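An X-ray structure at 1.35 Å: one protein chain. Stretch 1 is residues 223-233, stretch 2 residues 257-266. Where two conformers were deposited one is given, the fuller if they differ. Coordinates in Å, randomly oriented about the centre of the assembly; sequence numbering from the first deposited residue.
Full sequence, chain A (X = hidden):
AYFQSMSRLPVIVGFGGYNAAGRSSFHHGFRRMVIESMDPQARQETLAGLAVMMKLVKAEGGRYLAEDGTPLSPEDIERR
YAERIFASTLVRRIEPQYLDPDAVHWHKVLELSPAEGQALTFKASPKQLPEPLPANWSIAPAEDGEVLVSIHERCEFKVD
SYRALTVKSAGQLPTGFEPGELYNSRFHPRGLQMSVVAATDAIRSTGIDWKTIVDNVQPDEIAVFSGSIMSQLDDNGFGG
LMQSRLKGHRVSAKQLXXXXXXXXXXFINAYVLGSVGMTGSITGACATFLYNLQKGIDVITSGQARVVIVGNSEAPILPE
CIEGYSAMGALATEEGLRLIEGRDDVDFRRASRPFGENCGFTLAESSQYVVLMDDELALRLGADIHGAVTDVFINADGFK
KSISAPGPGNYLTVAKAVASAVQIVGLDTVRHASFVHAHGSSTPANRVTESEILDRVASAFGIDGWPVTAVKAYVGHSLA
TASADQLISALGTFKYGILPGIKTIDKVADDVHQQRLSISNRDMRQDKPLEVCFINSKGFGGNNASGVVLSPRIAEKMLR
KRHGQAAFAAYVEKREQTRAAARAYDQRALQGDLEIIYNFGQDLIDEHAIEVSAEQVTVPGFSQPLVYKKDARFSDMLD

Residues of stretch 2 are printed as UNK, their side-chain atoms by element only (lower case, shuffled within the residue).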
# COMPACT_ATOMS: atom_id res chain seq x y z
N ALA A 223 4.35 -17.11 3.72
CA ALA A 223 4.17 -15.76 3.22
C ALA A 223 2.83 -15.22 3.67
O ALA A 223 1.88 -15.97 3.77
CB ALA A 223 4.20 -15.77 1.72
N VAL A 224 2.78 -13.92 3.91
CA VAL A 224 1.55 -13.22 4.27
C VAL A 224 1.44 -11.96 3.44
O VAL A 224 2.37 -11.15 3.41
CB VAL A 224 1.51 -12.84 5.76
CG1 VAL A 224 0.21 -12.11 6.09
CG2 VAL A 224 1.66 -14.09 6.64
N PHE A 225 0.29 -11.80 2.77
CA PHE A 225 -0.03 -10.59 2.01
C PHE A 225 -1.40 -10.06 2.40
O PHE A 225 -2.40 -10.77 2.22
CB PHE A 225 0.02 -10.88 0.52
CG PHE A 225 1.33 -11.49 0.09
CD1 PHE A 225 2.51 -10.77 0.18
CD2 PHE A 225 1.39 -12.80 -0.35
CE1 PHE A 225 3.72 -11.35 -0.21
CE2 PHE A 225 2.59 -13.38 -0.72
CZ PHE A 225 3.75 -12.66 -0.65
N SER A 226 -1.44 -8.83 2.92
CA SER A 226 -2.70 -8.22 3.36
C SER A 226 -2.62 -6.70 3.22
O SER A 226 -1.86 -6.22 2.40
CB SER A 226 -3.05 -8.64 4.79
OG SER A 226 -4.35 -8.20 5.11
N GLY A 227 -3.41 -5.96 4.00
CA GLY A 227 -3.36 -4.50 4.01
C GLY A 227 -4.73 -3.87 3.89
O GLY A 227 -5.76 -4.55 3.94
N SER A 228 -4.73 -2.54 3.77
CA SER A 228 -5.95 -1.75 3.53
C SER A 228 -5.62 -0.73 2.44
O SER A 228 -4.44 -0.45 2.20
CB SER A 228 -6.36 -1.00 4.80
OG SER A 228 -5.33 -0.09 5.21
N ILE A 229 -6.63 -0.19 1.77
CA ILE A 229 -6.36 0.91 0.84
C ILE A 229 -6.41 2.29 1.48
O ILE A 229 -5.78 3.20 0.96
CB ILE A 229 -7.22 0.93 -0.45
CG1 ILE A 229 -8.70 1.22 -0.18
CG2 ILE A 229 -7.02 -0.37 -1.22
CD1 ILE A 229 -9.51 1.39 -1.49
N MET A 230 -7.17 2.47 2.56
CA MET A 230 -7.29 3.80 3.17
C MET A 230 -6.18 4.18 4.14
O MET A 230 -6.01 5.36 4.43
CB MET A 230 -8.62 3.96 3.92
CG MET A 230 -9.88 3.69 3.10
SD MET A 230 -10.09 4.76 1.66
CE MET A 230 -10.06 6.34 2.46
N SER A 231 -5.41 3.18 4.59
CA SER A 231 -4.69 3.21 5.87
C SER A 231 -5.75 3.10 6.97
O SER A 231 -6.95 3.17 6.68
CB SER A 231 -3.84 4.48 6.06
OG SER A 231 -2.97 4.70 4.96
N GLN A 232 -5.34 2.90 8.21
CA GLN A 232 -6.29 2.87 9.32
C GLN A 232 -6.54 4.31 9.73
O GLN A 232 -5.66 4.96 10.29
CB GLN A 232 -5.78 2.02 10.49
CG GLN A 232 -5.76 0.50 10.23
CD GLN A 232 -4.69 0.10 9.22
OE1 GLN A 232 -5.00 -0.40 8.14
NE2 GLN A 232 -3.44 0.29 9.59
N LEU A 233 -7.74 4.81 9.43
CA LEU A 233 -8.04 6.24 9.53
C LEU A 233 -8.81 6.58 10.79
O LEU A 233 -9.22 7.74 10.96
CB LEU A 233 -8.80 6.72 8.30
CG LEU A 233 -8.00 6.73 6.98
CD1 LEU A 233 -8.83 7.24 5.83
CD2 LEU A 233 -6.74 7.56 7.10
N UNK A 257 2.57 4.59 13.68
CA UNK A 257 2.91 3.23 13.21
C UNK A 257 1.69 2.34 12.99
O UNK A 257 1.68 1.60 12.00
c UNK A 257 3.24 4.91 14.95
c UNK A 257 3.61 3.56 15.49
c UNK A 257 3.85 2.70 14.30
N UNK A 258 0.65 2.46 13.82
CA UNK A 258 -0.49 1.58 13.67
C UNK A 258 -1.43 2.02 12.54
O UNK A 258 -2.33 1.28 12.15
c UNK A 258 -0.46 0.81 16.15
c UNK A 258 0.23 -0.47 15.73
c UNK A 258 -1.40 0.55 17.34
c UNK A 258 -1.25 1.44 14.99
N UNK A 259 -1.21 3.20 11.99
CA UNK A 259 -2.00 3.64 10.85
C UNK A 259 -1.54 3.12 9.51
O UNK A 259 -2.35 3.07 8.58
N UNK A 260 -0.28 2.71 9.39
CA UNK A 260 0.26 2.30 8.10
C UNK A 260 -0.58 1.20 7.45
O UNK A 260 -1.03 0.26 8.12
c UNK A 260 2.93 3.81 7.54
c UNK A 260 3.40 2.85 9.66
c UNK A 260 4.32 3.85 9.88
c UNK A 260 2.70 2.82 8.48
c UNK A 260 1.68 1.76 8.22
c UNK A 260 3.85 4.79 7.77
c UNK A 260 4.55 4.81 8.93
N UNK A 261 -0.74 1.31 6.13
CA UNK A 261 -1.60 0.36 5.40
C UNK A 261 -1.08 -1.06 5.40
O UNK A 261 -1.82 -1.98 5.05
n UNK A 261 -1.47 -0.03 1.82
o UNK A 261 0.28 0.44 3.14
c UNK A 261 -1.92 0.87 3.99
c UNK A 261 -0.94 0.41 2.95
N UNK A 262 0.18 -1.25 5.79
CA UNK A 262 0.75 -2.60 5.91
C UNK A 262 0.44 -3.30 7.22
O UNK A 262 0.71 -4.49 7.38
c UNK A 262 2.26 -2.55 5.73
o UNK A 262 2.86 -1.75 6.75
N UNK A 263 -0.10 -2.56 8.19
CA UNK A 263 -0.25 -3.12 9.52
C UNK A 263 -1.18 -4.32 9.65
O UNK A 263 -0.94 -5.17 10.50
c UNK A 263 0.65 -1.17 10.80
c UNK A 263 3.36 -1.31 11.51
s UNK A 263 1.77 -2.00 11.97
c UNK A 263 -0.58 -2.02 10.53
N UNK A 264 -2.23 -4.43 8.80
CA UNK A 264 -3.01 -5.68 8.84
C UNK A 264 -2.14 -6.91 8.54
O UNK A 264 -2.38 -7.97 9.10
c UNK A 264 -4.30 -3.98 7.79
c UNK A 264 -4.07 -5.47 7.75
c UNK A 264 -2.91 -3.41 7.98
N UNK A 265 -1.15 -6.75 7.68
CA UNK A 265 -0.17 -7.78 7.35
C UNK A 265 0.87 -7.94 8.47
O UNK A 265 1.14 -9.04 8.94
c UNK A 265 0.59 -7.35 6.07
c UNK A 265 1.49 -8.47 5.57
o UNK A 265 -0.38 -6.98 5.08
N UNK A 266 1.45 -6.82 8.90
CA UNK A 266 2.49 -6.85 9.91
C UNK A 266 1.99 -7.49 11.21
O UNK A 266 2.73 -8.21 11.87
c UNK A 266 3.57 -4.73 8.97
o UNK A 266 3.43 -3.49 8.91
c UNK A 266 2.99 -5.43 10.20
o UNK A 266 4.14 -5.40 8.08
O HOH W 1 -0.36 3.89 4.93

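Position 257 carries three carbons that close a ring onto its own backbone N, which makes it Pro257; the ring lies beyond the reach of stretch 1. Position 258 has four carbons forked at the second, the mark of a leucine. The side chain of Leu258 leads away from stretch 1, and its contribution is its carbonyl: Gln232 NE2 donates to Leu258 O at 3.0 Å.

No side-chain atom is present at position 259, so it is Gly259. Its carbonyl accepts a backbone hydrogen bond, Gln232 N to Gly259 O at 3.0 Å, and Ser231 CB packs 3.2 Å from that same Gly259 O.

Position 260 shows one carbon followed by a ring of six carbons with no heteroatom, hence Phe260. The CA-to-CB bond of Phe260 points away from stretch 1, whereas its carbonyl faces it: Gln232 NE2 donates to Phe260 O at 2.8 Å. The same oxygen closes a type I turn to position 263, accepting its backbone N at 3.0 Å.

At position 261 there are two carbons, the second bearing one oxygen and one nitrogen. The nitrogen lies 3.0 Å from Ser228 O, as an amide donor would, and the residue is Asn261. Asn261 ND2 donates to Ser228 O, and Ser228 N returns a bond to Asn261 O at 3.2 Å. A water bridges Ser231 OG (2.7 Å) and Asn261 N (2.9 Å).

Position 262 has one carbon and one oxygen, and is Ser262; its CA-to-CB bond points away from stretch 1. Position 263 has an unbranched chain of two carbons, a sulfur and a terminal carbon, so it is Met263; its CB lies 3.8 Å from Gln232 NE2, while the chain end leads away.

Three carbons again close onto the backbone N at position 264, which is Pro264. The CA-to-CB bond of Pro264 points toward stretch 1, which sets CB 3.8 Å from Ser226 OG and CG 3.7 Å from Gln232 OE1.

Position 265 has a carbon bearing one oxygen and one carbon, which identifies Thr265. Its methyl CG2 meets Val224 CG1 at 3.9 Å, and OG1 sits 2.9 Å from Ser226 C. Position 266 has two carbons, the second bearing two oxygens, a chain too short for glutamate, and is Asp266; its CA-to-CB bond points away from stretch 1. Ser262 OG donates to Asp266 OD2 at 2.8 Å.

The contact rests on backbone carbonyls of stretch 2 that face stretch 1, with Ser228 O, on stretch 1, the acceptor for Asn261 ND2. Gln232 engages three in succession, its OE1 held by Ser228 OG at 3.0 Å, while Ser228 and Asn261 form a reciprocal pair. Gly227 permits the close approach of its CA to Asn261 O at 3.1 Å, where a CB would be tight, and Pro264 and Thr265 pack beside it.

Stretch 2 (257-266) PLGFNSMPTD
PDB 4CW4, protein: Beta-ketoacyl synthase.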